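Local structure of enoyl-acyl carrier protein reductase (Uncultured bacterium, 6KI9) at residues D20-F25 with A44-V49; N60-L65 with N83-A88; D93-E98 with W120-K125; S305-L310 with A392-V397. The protein probably reduces the enoyl double bond of acyl-carrier-protein-bound fatty acyl chains with a nicotinamide cofactor, completing each round of bacterial fatty acid elongation. All coordinates share one frame; numbering follows the deposited sequence.

In the fold
Contacts 1 and 4 are buried, 2 and 3 at the surface. Contact 1 is the parallel strand pair of a beta-alpha-beta unit and rests on backbone hydrogen bonds, with apolar side chains on both faces. Contact 2 reaches the same sheet, since strand 62-63 pairs with strand 47-56; it joins a two-bond asparagine grip to interleaved apolar bumps, and touches contact 1 where Leu86 CD1 lies 3.7 Å from Phe25 CE1. Contact 3, centred about 19 Å from contact 2, sets a loop on helix 120-146 through a weak salt bridge. Contact 4, across the chain's centre from contacts 2 and 3, packs a turn before helix 309-315 on the start of helix 394-413, mostly through apolar side chains.

Contact 1 of 4, residues D20-F25 with A44-V49; sequences DVFVLF and AGMTIV
Val21, Phe22 and Val23 pair in parallel with Thr47, Ile48 and Val49, joining the two strands of a beta-alpha-beta unit, here strand 21-25, helix 33-43 and strand 47-56, as expected of a Rossmann-type fold. Four backbone bonds alternate along the seam: Thr47 N to Asp20 O, Phe22 N to Thr47 O, Val49 N to Phe22 O and Leu24 N to Val49 O. They are short and straight, the last three 2.8 Å between N and O, and the strand axes diverge by 22°.

Just before the second strand, Met46 reaches over the start of the first. Its CB lies 3.6 Å from Asp20 O, and its SD passes 4.1 Å from Phe22 CB. A bend about the last torsion (chi3 71°) then turns the methyl CE down onto the peptide, 3.4 Å from Val21 C, beside the CB atoms of Asp20 and Phe22.

The two faces of the sheet differ. On one, Phe22 and Ile48 lie side by side and point the same way, and Phe22 meets Leu37, Ile38 and Ala41 of helix 33-43. On the other are Val21, Val23 and Val49, the last two touching Leu145 of helix 120-146. There Val21 CG1 lies 3.9 Å from Val49 CG2, while on the opposite face Ile48 CD1 sits 3.7 Å from Phe22 CB.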
loop_
_atom_site.group_PDB
_atom_site.type_symbol
_atom_site.label_atom_id
_atom_site.label_comp_id
_atom_site.label_asym_id
_atom_site.label_seq_id
_atom_site.Cartn_x
_atom_site.Cartn_y
_atom_site.Cartn_z
ATOM N N ASP A 20 20.212 -0.158 -16.788
ATOM C CA ASP A 20 19.125 -1.039 -16.361
ATOM C C ASP A 20 17.861 -0.194 -16.231
ATOM O O ASP A 20 17.939 1.023 -16.068
ATOM C CB ASP A 20 19.461 -1.753 -15.048
ATOM C CG ASP A 20 20.581 -2.770 -15.210
ATOM O OD1 ASP A 20 20.754 -3.273 -16.348
ATOM O OD2 ASP A 20 21.284 -3.064 -14.216
ATOM N N VAL A 21 16.699 -0.829 -16.332
ATOM C CA VAL A 21 15.454 -0.074 -16.434
ATOM C C VAL A 21 14.508 -0.377 -15.277
ATOM O O VAL A 21 14.197 -1.534 -14.990
ATOM C CB VAL A 21 14.738 -0.350 -17.773
ATOM C CG1 VAL A 21 13.455 0.459 -17.869
ATOM C CG2 VAL A 21 15.670 -0.013 -18.931
ATOM N N PHE A 22 14.067 0.688 -14.609
ATOM C CA PHE A 22 13.093 0.617 -13.532
ATOM C C PHE A 22 11.743 1.060 -14.072
ATOM O O PHE A 22 11.617 2.157 -14.611
ATOM C CB PHE A 22 13.534 1.506 -12.362
ATOM C CG PHE A 22 12.601 1.493 -11.179
ATOM C CD1 PHE A 22 11.513 2.349 -11.131
ATOM C CD2 PHE A 22 12.824 0.634 -10.116
ATOM C CE1 PHE A 22 10.657 2.349 -10.034
ATOM C CE2 PHE A 22 11.978 0.629 -9.008
ATOM C CZ PHE A 22 10.884 1.487 -8.980
ATOM N N VAL A 23 10.744 0.198 -13.945
ATOM C CA VAL A 23 9.420 0.503 -14.469
ATOM C C VAL A 23 8.413 0.666 -13.340
ATOM O O VAL A 23 8.142 -0.279 -12.599
ATOM C CB VAL A 23 8.936 -0.594 -15.439
ATOM C CG1 VAL A 23 7.566 -0.240 -15.998
ATOM C CG2 VAL A 23 9.944 -0.774 -16.561
ATOM N N LEU A 24 7.859 1.867 -13.204
ATOM C CA LEU A 24 6.834 2.096 -12.192
ATOM C C LEU A 24 5.477 1.713 -12.757
ATOM O O LEU A 24 4.930 2.410 -13.620
ATOM C CB LEU A 24 6.813 3.555 -11.731
ATOM C CG LEU A 24 5.909 3.822 -10.521
ATOM C CD1 LEU A 24 6.470 3.129 -9.290
ATOM C CD2 LEU A 24 5.751 5.311 -10.272
ATOM N N PHE A 25 4.948 0.590 -12.289
ATOM C CA PHE A 25 3.647 0.119 -12.726
ATOM C C PHE A 25 2.581 0.665 -11.778
ATOM O O PHE A 25 2.078 -0.021 -10.878
ATOM C CB PHE A 25 3.619 -1.411 -12.800
ATOM C CG PHE A 25 2.469 -1.954 -13.606
ATOM C CD1 PHE A 25 2.507 -1.921 -14.991
ATOM C CD2 PHE A 25 1.352 -2.487 -12.982
ATOM C CE1 PHE A 25 1.454 -2.415 -15.743
ATOM C CE2 PHE A 25 0.292 -2.986 -13.731
ATOM C CZ PHE A 25 0.345 -2.947 -15.118
ATOM N N ALA A 44 20.988 4.483 -8.184
ATOM C CA ALA A 44 21.758 3.371 -8.732
ATOM C C ALA A 44 22.059 3.567 -10.217
ATOM O O ALA A 44 22.774 2.768 -10.820
ATOM C CB ALA A 44 21.021 2.060 -8.513
ATOM N N GLY A 45 21.514 4.633 -10.797
ATOM C CA GLY A 45 21.766 4.964 -12.187
ATOM C C GLY A 45 20.740 4.426 -13.165
ATOM O O GLY A 45 20.907 4.553 -14.379
ATOM N N MET A 46 19.662 3.842 -12.653
ATOM C CA MET A 46 18.674 3.221 -13.531
ATOM C C MET A 46 17.872 4.228 -14.346
ATOM O O MET A 46 17.650 5.366 -13.927
ATOM C CB MET A 46 17.710 2.348 -12.719
ATOM C CG MET A 46 18.374 1.255 -11.892
ATOM S SD MET A 46 17.164 0.136 -11.161
ATOM C CE MET A 46 16.592 -0.736 -12.615
ATOM N N THR A 47 17.447 3.794 -15.527
ATOM C CA THR A 47 16.511 4.555 -16.330
ATOM C C THR A 47 15.124 4.344 -15.745
ATOM O O THR A 47 14.707 3.205 -15.522
ATOM C CB THR A 47 16.529 4.122 -17.801
ATOM O OG1 THR A 47 17.819 4.404 -18.359
ATOM C CG2 THR A 47 15.469 4.870 -18.588
ATOM N N ILE A 48 14.421 5.440 -15.484
ATOM C CA ILE A 48 13.087 5.366 -14.892
ATOM C C ILE A 48 12.019 5.490 -15.974
ATOM O O ILE A 48 12.013 6.452 -16.741
ATOM C CB ILE A 48 12.870 6.469 -13.840
ATOM C CG1 ILE A 48 14.004 6.474 -12.809
ATOM C CG2 ILE A 48 11.508 6.308 -13.170
ATOM C CD1 ILE A 48 14.214 5.158 -12.102
ATOM N N VAL A 49 11.132 4.502 -16.049
ATOM C CA VAL A 49 10.007 4.546 -16.977
ATOM C C VAL A 49 8.726 4.309 -16.191
ATOM O O VAL A 49 8.703 3.502 -15.266
ATOM C CB VAL A 49 10.148 3.498 -18.112
ATOM C CG1 VAL A 49 8.990 3.602 -19.092
ATOM C CG2 VAL A 49 11.474 3.683 -18.846
#

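Contact 2 of 4, residues N60-L65 with N83-A88; sequences NALRAL and NVPLMA
Leu62 pushes its forked end into the notch between Pro85 and Met87, two residues that stand out on the same side of the 83-88 chain. Its CD2 meets Pro85 CB at 3.9 Å, while CD1 is met by Met87 CE at 3.8 Å. The methionine reaches it by curling: bends at chi2 (70°) and chi3 (65°) fold the chain back so that CE returns to Leu62 CD1, and Met87 CB backs both leucine methyls. In return the Pro85 ring is the bump that fills the dip left by Leu62, the Arg63 carbonyl and Ala64. Pro85 CB rests 3.7 Å from Arg63 O, and at the other end of the ring Pro85 CD lies 4.0 Å from Ala64 CB.

Beyond the proline the packing turns polar. The Asn83 amide grips the backbone of Leu65 twice: OD1 takes the N-H of Leu65 at 2.8 Å, in the carbonyl plane on a lone pair, and ND2 gives a hydrogen to Leu65 O at 2.9 Å. These two bonds fix the amide's rotation, and Ala64 CB presses on OD1 at 3.4 Å.

Thr52 of strand 47-56 touches both Asn83 and Leu65, and Leu65 continues onto Leu70 and Ala73 of helix 67-77. At the corner and past it, Val84 and Leu86 pack on Val141 of helix 120-146.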
loop_
_atom_site.group_PDB
_atom_site.type_symbol
_atom_site.label_atom_id
_atom_site.label_comp_id
_atom_site.label_asym_id
_atom_site.label_seq_id
_atom_site.Cartn_x
_atom_site.Cartn_y
_atom_site.Cartn_z
ATOM N N ASN A 60 -16.748 11.966 -18.755
ATOM C CA ASN A 60 -16.250 10.930 -17.846
ATOM C C ASN A 60 -15.644 9.734 -18.588
ATOM O O ASN A 60 -15.514 8.641 -18.033
ATOM C CB ASN A 60 -17.359 10.459 -16.897
ATOM C CG ASN A 60 -16.816 9.873 -15.611
ATOM O OD1 ASN A 60 -15.724 10.227 -15.175
ATOM N ND2 ASN A 60 -17.577 8.975 -14.997
ATOM N N ALA A 61 -15.267 9.942 -19.845
ATOM C CA ALA A 61 -14.664 8.879 -20.638
ATOM C C ALA A 61 -13.152 8.884 -20.419
ATOM O O ALA A 61 -12.547 9.943 -20.260
ATOM C CB ALA A 61 -14.997 9.044 -22.110
ATOM N N LEU A 62 -12.542 7.704 -20.426
ATOM C CA LEU A 62 -11.100 7.582 -20.217
ATOM C C LEU A 62 -10.321 8.086 -21.421
ATOM O O LEU A 62 -10.683 7.810 -22.561
ATOM C CB LEU A 62 -10.726 6.125 -19.938
ATOM C CG LEU A 62 -9.288 5.822 -19.515
ATOM C CD1 LEU A 62 -8.989 6.426 -18.155
ATOM C CD2 LEU A 62 -9.046 4.320 -19.512
ATOM N N ARG A 63 -9.246 8.825 -21.165
ATOM C CA ARG A 63 -8.395 9.313 -22.241
ATOM C C ARG A 63 -6.923 9.294 -21.841
ATOM O O ARG A 63 -6.583 9.192 -20.657
ATOM C CB ARG A 63 -8.799 10.736 -22.643
ATOM C CG ARG A 63 -8.658 11.750 -21.515
ATOM C CD ARG A 63 -8.765 13.184 -22.020
ATOM N NE ARG A 63 -8.698 14.153 -20.926
ATOM C CZ ARG A 63 -7.567 14.588 -20.377
ATOM N NH1 ARG A 63 -6.398 14.135 -20.806
ATOM N NH2 ARG A 63 -7.604 15.471 -19.387
ATOM N N ALA A 64 -6.053 9.417 -22.836
ATOM C CA ALA A 64 -4.627 9.545 -22.586
ATOM C C ALA A 64 -4.312 10.952 -22.099
ATOM O O ALA A 64 -5.177 11.828 -22.097
ATOM C CB ALA A 64 -3.830 9.220 -23.842
ATOM N N LEU A 65 -3.066 11.166 -21.698
ATOM C CA LEU A 65 -2.642 12.463 -21.197
ATOM C C LEU A 65 -2.478 13.465 -22.334
ATOM O O LEU A 65 -2.172 13.092 -23.467
ATOM C CB LEU A 65 -1.320 12.331 -20.439
ATOM C CG LEU A 65 -1.325 11.463 -19.181
ATOM C CD1 LEU A 65 -0.034 11.665 -18.400
ATOM C CD2 LEU A 65 -2.532 11.761 -18.320
ATOM N N ASN A 83 2.320 6.927 -22.706
ATOM C CA ASN A 83 1.006 7.559 -22.631
ATOM C C ASN A 83 -0.117 6.670 -23.146
ATOM O O ASN A 83 -0.739 6.963 -24.168
ATOM C CB ASN A 83 1.012 8.880 -23.398
ATOM C CG ASN A 83 -0.162 9.769 -23.036
ATOM O OD1 ASN A 83 -0.930 9.466 -22.122
ATOM N ND2 ASN A 83 -0.314 10.873 -23.761
ATOM N N VAL A 84 -0.354 5.578 -22.432
ATOM C CA VAL A 84 -1.465 4.677 -22.697
ATOM C C VAL A 84 -2.204 4.479 -21.377
ATOM O O VAL A 84 -1.634 3.942 -20.428
ATOM C CB VAL A 84 -0.987 3.323 -23.254
ATOM C CG1 VAL A 84 -2.165 2.383 -23.472
ATOM C CG2 VAL A 84 -0.191 3.522 -24.538
ATOM N N PRO A 85 -3.473 4.908 -21.309
ATOM C CA PRO A 85 -4.223 4.948 -20.043
ATOM C C PRO A 85 -4.513 3.581 -19.415
ATOM O O PRO A 85 -5.448 2.894 -19.825
ATOM C CB PRO A 85 -5.530 5.648 -20.437
ATOM C CG PRO A 85 -5.658 5.426 -21.908
ATOM C CD PRO A 85 -4.253 5.460 -22.429
ATOM N N LEU A 86 -3.718 3.207 -18.416
ATOM C CA LEU A 86 -3.900 1.941 -17.718
ATOM C C LEU A 86 -4.760 2.114 -16.474
ATOM O O LEU A 86 -4.254 2.095 -15.354
ATOM C CB LEU A 86 -2.555 1.338 -17.313
ATOM C CG LEU A 86 -1.652 0.763 -18.390
ATOM C CD1 LEU A 86 -0.475 0.051 -17.740
ATOM C CD2 LEU A 86 -2.443 -0.187 -19.269
ATOM N N MET A 87 -6.060 2.290 -16.669
ATOM C CA MET A 87 -6.969 2.450 -15.544
ATOM C C MET A 87 -7.440 1.093 -15.048
ATOM O O MET A 87 -8.089 0.350 -15.779
ATOM C CB MET A 87 -8.170 3.311 -15.935
ATOM C CG MET A 87 -9.146 3.538 -14.796
ATOM S SD MET A 87 -8.483 4.625 -13.521
ATOM C CE MET A 87 -8.319 6.162 -14.434
ATOM N N ALA A 88 -7.100 0.769 -13.804
ATOM C CA ALA A 88 -7.475 -0.516 -13.228
ATOM C C ALA A 88 -8.911 -0.499 -12.716
ATOM O O ALA A 88 -9.485 0.566 -12.481
ATOM C CB ALA A 88 -6.520 -0.884 -12.109
#

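Contact 3 of 4, residues D93-E98 with W120-K125; sequences DAPAGE and WAHIEK. With EDO (1,2-ethanediol), chain I; EDO (1,2-ethanediol), chain J.
Pro95 to Glu98 make a type II beta turn, closed by Glu98 N to Pro95 O at 2.9 Å, which sets Pro95 and Glu98 facing the first turns of helix 120-146. His122 and Lys125, one helical turn apart, receive them.

The proline ring lies across the lysine chain at about a right angle, with Pro95 CG 3.8 Å from Lys125 CE. The lysine bends at chi3 (26°, away from a staggered value), and its ammonium ends near the glutamate. That salt bridge is long and weak, 3.5 Å from Lys125 NZ to Glu98 OE1.

The same oxygen meets the imidazole at its edge, near the ring plane, 3.4 Å from His122 CE1; carboxylate and ring planes are 26° apart. His122 is positioned by a further bond, NE2 giving a hydrogen to the backbone oxygen of Pro99, so the ring is tied to the loop just past the turn.

One of two ethanediols (chain J), probably from the crystallisation liquor, hydrogen-bonds Glu98 O through its O2 at 2.7 Å. Gly97, with positive phi, takes the third place of the turn, where a type II turn favours glycine; the whole is a surface loop docked on one side of a long helix.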
loop_
_atom_site.group_PDB
_atom_site.type_symbol
_atom_site.label_atom_id
_atom_site.label_comp_id
_atom_site.label_asym_id
_atom_site.label_seq_id
_atom_site.Cartn_x
_atom_site.Cartn_y
_atom_site.Cartn_z
ATOM N N ASP A 93 -16.717 0.330 -16.390
ATOM C CA ASP A 93 -16.720 -0.460 -17.612
ATOM C C ASP A 93 -18.086 -1.071 -17.862
ATOM O O ASP A 93 -18.836 -1.349 -16.928
ATOM C CB ASP A 93 -15.662 -1.559 -17.558
ATOM C CG ASP A 93 -14.263 -1.024 -17.767
ATOM O OD1 ASP A 93 -13.916 -0.712 -18.927
ATOM O OD2 ASP A 93 -13.511 -0.916 -16.779
ATOM N N ALA A 94 -18.399 -1.267 -19.135
ATOM C CA ALA A 94 -19.664 -1.861 -19.537
ATOM C C ALA A 94 -19.617 -2.223 -21.012
ATOM O O ALA A 94 -18.838 -1.645 -21.769
ATOM C CB ALA A 94 -20.818 -0.904 -19.261
ATOM N N PRO A 95 -20.432 -3.203 -21.425
ATOM C CA PRO A 95 -20.592 -3.420 -22.866
ATOM C C PRO A 95 -21.074 -2.130 -23.516
ATOM O O PRO A 95 -21.757 -1.357 -22.847
ATOM C CB PRO A 95 -21.653 -4.522 -22.944
ATOM C CG PRO A 95 -21.550 -5.234 -21.637
ATOM C CD PRO A 95 -21.201 -4.173 -20.628
ATOM N N ALA A 96 -20.694 -1.895 -24.771
ATOM C CA ALA A 96 -21.028 -0.659 -25.482
ATOM C C ALA A 96 -22.471 -0.204 -25.259
ATOM O O ALA A 96 -23.414 -0.949 -25.528
ATOM C CB ALA A 96 -20.763 -0.829 -26.970
ATOM N N GLY A 97 -22.630 1.019 -24.758
ATOM C CA GLY A 97 -23.946 1.614 -24.598
ATOM C C GLY A 97 -24.746 1.147 -23.396
ATOM O O GLY A 97 -25.887 1.567 -23.213
ATOM N N GLU A 98 -24.157 0.272 -22.584
ATOM C CA GLU A 98 -24.830 -0.287 -21.410
ATOM C C GLU A 98 -24.346 0.343 -20.094
ATOM O O GLU A 98 -23.273 0.943 -20.054
ATOM C CB GLU A 98 -24.642 -1.806 -21.405
ATOM C CG GLU A 98 -25.379 -2.480 -22.557
ATOM C CD GLU A 98 -25.179 -3.977 -22.600
ATOM O OE1 GLU A 98 -25.412 -4.638 -21.565
ATOM O OE2 GLU A 98 -24.820 -4.496 -23.679
ATOM N N TRP A 120 -25.978 -9.061 -10.710
ATOM C CA TRP A 120 -24.635 -9.634 -10.761
ATOM C C TRP A 120 -24.256 -10.210 -12.130
ATOM O O TRP A 120 -23.078 -10.338 -12.446
ATOM C CB TRP A 120 -24.486 -10.709 -9.680
ATOM C CG TRP A 120 -24.556 -10.136 -8.295
ATOM C CD1 TRP A 120 -25.548 -10.322 -7.376
ATOM C CD2 TRP A 120 -23.608 -9.249 -7.687
ATOM N NE1 TRP A 120 -25.266 -9.622 -6.223
ATOM C CE2 TRP A 120 -24.081 -8.952 -6.392
ATOM C CE3 TRP A 120 -22.399 -8.683 -8.109
ATOM C CZ2 TRP A 120 -23.390 -8.117 -5.515
ATOM C CZ3 TRP A 120 -21.713 -7.852 -7.234
ATOM C CH2 TRP A 120 -22.213 -7.577 -5.956
ATOM N N ALA A 121 -25.246 -10.565 -12.940
ATOM C CA ALA A 121 -24.965 -11.030 -14.294
ATOM C C ALA A 121 -24.366 -9.893 -15.121
ATOM O O ALA A 121 -23.330 -10.049 -15.802
ATOM C CB ALA A 121 -26.225 -11.561 -14.946
ATOM N N HIS A 122 -25.016 -8.737 -15.034
ATOM C CA HIS A 122 -24.561 -7.568 -15.768
ATOM C C HIS A 122 -23.200 -7.129 -15.243
ATOM O O HIS A 122 -22.292 -6.820 -16.018
ATOM C CB HIS A 122 -25.560 -6.420 -15.656
ATOM C CG HIS A 122 -25.179 -5.222 -16.465
ATOM N ND1 HIS A 122 -25.087 -5.255 -17.840
ATOM C CD2 HIS A 122 -24.825 -3.968 -16.095
ATOM C CE1 HIS A 122 -24.714 -4.069 -18.284
ATOM N NE2 HIS A 122 -24.544 -3.271 -17.245
ATOM N N ILE A 123 -23.072 -7.101 -13.920
ATOM C CA ILE A 123 -21.805 -6.751 -13.290
ATOM C C ILE A 123 -20.696 -7.678 -13.779
ATOM O O ILE A 123 -19.590 -7.226 -14.060
ATOM C CB ILE A 123 -21.910 -6.784 -11.756
ATOM C CG1 ILE A 123 -22.770 -5.611 -11.276
ATOM C CG2 ILE A 123 -20.534 -6.705 -11.117
ATOM C CD1 ILE A 123 -23.054 -5.615 -9.805
ATOM N N GLU A 124 -20.996 -8.968 -13.903
ATOM C CA GLU A 124 -20.024 -9.925 -14.432
ATOM C C GLU A 124 -19.608 -9.539 -15.856
ATOM O O GLU A 124 -18.412 -9.571 -16.188
ATOM C CB GLU A 124 -20.593 -11.345 -14.405
ATOM C CG GLU A 124 -19.746 -12.417 -15.102
ATOM C CD GLU A 124 -18.249 -12.271 -14.884
ATOM O OE1 GLU A 124 -17.811 -12.206 -13.719
ATOM O OE2 GLU A 124 -17.504 -12.225 -15.886
ATOM N N LYS A 125 -20.569 -9.148 -16.696
ATOM C CA LYS A 125 -20.187 -8.751 -18.057
ATOM C C LYS A 125 -19.308 -7.493 -18.047
ATOM O O LYS A 125 -18.349 -7.379 -18.826
ATOM C CB LYS A 125 -21.427 -8.523 -18.930
ATOM C CG LYS A 125 -22.285 -9.771 -19.128
ATOM C CD LYS A 125 -23.642 -9.469 -19.771
ATOM C CE LYS A 125 -23.612 -8.206 -20.624
ATOM N NZ LYS A 125 -24.839 -8.068 -21.466
HETATM C C1 EDO I . -16.502 1.751 -20.621
HETATM O O1 EDO I . -17.841 2.249 -20.720
HETATM C C2 EDO I . -16.437 0.356 -21.227
HETATM O O2 EDO I . -15.157 -0.221 -20.963
HETATM C C1 EDO J . -20.541 3.825 -20.288
HETATM O O1 EDO J . -20.736 4.808 -19.265
HETATM C C2 EDO J . -21.843 3.610 -21.051
HETATM O O2 EDO J . -21.771 2.374 -21.771
#

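Contact 4 of 4, residues S305-L310 with A392-V397; sequences SLFPLL and ALVTDV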
loop_
_atom_site.group_PDB
_atom_site.type_symbol
_atom_site.label_atom_id
_atom_site.label_comp_id
_atom_site.label_asym_id
_atom_site.label_seq_id
_atom_site.Cartn_x
_atom_site.Cartn_y
_atom_site.Cartn_z
ATOM N N SER A 305 0.052 1.970 15.651
ATOM C CA SER A 305 0.993 0.869 15.470
ATOM C C SER A 305 2.433 1.360 15.329
ATOM O O SER A 305 3.385 0.603 15.539
ATOM C CB SER A 305 0.617 0.027 14.252
ATOM O OG SER A 305 -0.682 -0.520 14.379
ATOM N N LEU A 306 2.587 2.634 14.988
ATOM C CA LEU A 306 3.900 3.202 14.672
ATOM C C LEU A 306 4.778 3.504 15.879
ATOM O O LEU A 306 5.992 3.380 15.803
ATOM C CB LEU A 306 3.726 4.507 13.893
ATOM C CG LEU A 306 3.847 4.552 12.382
ATOM C CD1 LEU A 306 3.541 5.961 11.919
ATOM C CD2 LEU A 306 5.245 4.125 11.956
ATOM N N PHE A 307 4.163 3.924 16.977
ATOM C CA PHE A 307 4.924 4.465 18.098
ATOM C C PHE A 307 6.047 3.559 18.640
ATOM O O PHE A 307 7.137 4.064 18.973
ATOM C CB PHE A 307 3.958 4.855 19.219
ATOM C CG PHE A 307 3.066 5.996 18.848
ATOM C CD1 PHE A 307 3.590 7.260 18.652
ATOM C CD2 PHE A 307 1.707 5.810 18.691
ATOM C CE1 PHE A 307 2.771 8.318 18.310
ATOM C CE2 PHE A 307 0.882 6.863 18.334
ATOM C CZ PHE A 307 1.411 8.114 18.154
ATOM N N PRO A 308 5.806 2.233 18.724
ATOM C CA PRO A 308 6.890 1.382 19.247
ATOM C C PRO A 308 8.154 1.358 18.386
ATOM O O PRO A 308 9.189 0.825 18.821
ATOM C CB PRO A 308 6.249 -0.005 19.285
ATOM C CG PRO A 308 4.820 0.265 19.495
ATOM C CD PRO A 308 4.550 1.468 18.618
ATOM N N LEU A 309 8.086 1.920 17.179
ATOM C CA LEU A 309 9.291 2.049 16.371
ATOM C C LEU A 309 10.377 2.792 17.151
ATOM O O LEU A 309 11.562 2.483 17.009
ATOM C CB LEU A 309 8.986 2.762 15.043
ATOM C CG LEU A 309 10.190 3.015 14.136
ATOM C CD1 LEU A 309 10.800 1.698 13.669
ATOM C CD2 LEU A 309 9.798 3.873 12.931
ATOM N N LEU A 310 9.974 3.734 18.008
ATOM C CA LEU A 310 10.954 4.462 18.816
ATOM C C LEU A 310 11.811 3.503 19.636
ATOM O O LEU A 310 13.055 3.590 19.638
ATOM C CB LEU A 310 10.254 5.461 19.735
ATOM C CG LEU A 310 9.799 6.713 18.992
ATOM C CD1 LEU A 310 8.777 7.502 19.800
ATOM C CD2 LEU A 310 11.014 7.563 18.673
ATOM N N ALA A 392 2.167 18.889 13.275
ATOM C CA ALA A 392 3.513 18.423 13.581
ATOM C C ALA A 392 3.437 17.349 14.661
ATOM O O ALA A 392 3.540 17.630 15.859
ATOM C CB ALA A 392 4.404 19.576 14.024
ATOM N N LEU A 393 3.261 16.113 14.210
ATOM C CA LEU A 393 2.994 14.989 15.094
ATOM C C LEU A 393 4.176 14.032 15.185
ATOM O O LEU A 393 4.984 13.932 14.258
ATOM C CB LEU A 393 1.763 14.228 14.603
ATOM C CG LEU A 393 0.452 15.003 14.484
ATOM C CD1 LEU A 393 -0.593 14.112 13.824
ATOM C CD2 LEU A 393 -0.004 15.459 15.855
ATOM N N VAL A 394 4.257 13.304 16.298
ATOM C CA VAL A 394 5.228 12.219 16.430
ATOM C C VAL A 394 5.072 11.239 15.257
ATOM O O VAL A 394 6.064 10.735 14.703
ATOM C CB VAL A 394 5.055 11.469 17.777
ATOM C CG1 VAL A 394 5.883 10.178 17.790
ATOM C CG2 VAL A 394 5.429 12.378 18.943
ATOM N N THR A 395 3.827 10.998 14.852
ATOM C CA THR A 395 3.558 10.065 13.760
ATOM C C THR A 395 4.038 10.583 12.402
ATOM O O THR A 395 4.306 9.788 11.508
ATOM C CB THR A 395 2.066 9.765 13.654
ATOM O OG1 THR A 395 1.350 10.992 13.491
ATOM C CG2 THR A 395 1.594 9.080 14.902
ATOM N N ASP A 396 4.181 11.899 12.257
ATOM C CA ASP A 396 4.789 12.462 11.044
ATOM C C ASP A 396 6.269 12.073 10.966
ATOM O O ASP A 396 6.775 11.616 9.912
ATOM C CB ASP A 396 4.616 13.987 11.006
ATOM C CG ASP A 396 3.157 14.411 10.852
ATOM O OD1 ASP A 396 2.406 13.733 10.112
ATOM O OD2 ASP A 396 2.760 15.431 11.459
ATOM N N VAL A 397 6.965 12.256 12.086
ATOM C CA VAL A 397 8.374 11.886 12.177
ATOM C C VAL A 397 8.561 10.396 11.907
ATOM O O VAL A 397 9.403 9.987 11.083
ATOM C CB VAL A 397 8.946 12.224 13.568
ATOM C CG1 VAL A 397 10.395 11.779 13.671
ATOM C CG2 VAL A 397 8.814 13.712 13.850
#
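Phe307 brings the CE1-CZ side of its ring up to Val394 and Thr395, the first two residues of helix 394-413. The Val394 methyl CG1 comes at the ring's edge, near its plane, 3.7 Å from Phe307 CE1, and the two side chains cross at about a right angle. Thr395 offers its methyl instead of its hydroxyl: CG2 is 3.4 Å from Phe307 CZ, a tight fit. At chi1 56° OG1 sits between the backbone N and the carbonyl carbon, which puts CG2 anti to the carbonyl carbon, where it meets the ring obliquely.

Leu306 CD1 lies 3.9 Å from Thr395 O, a carbonyl that also takes a hydrogen bond from Ser399 OG; Leu310 CD1 makes a looser contact with Val394 CG1 at 4.4 Å.

The helix start is held within its own segment: Leu393, at the N-cap, gives its N-H to Asp396 OD2 at 2.9 Å, approaching 35° out of the carboxylate plane.

The contact thus joins the turn leading into helix 309-315 to the beginning of helix 394-413. Phe307 also leans on Leu342 and Ile346 of helix 339-351, while Cys329 of helix 320-331 touches both Leu310 and Val394.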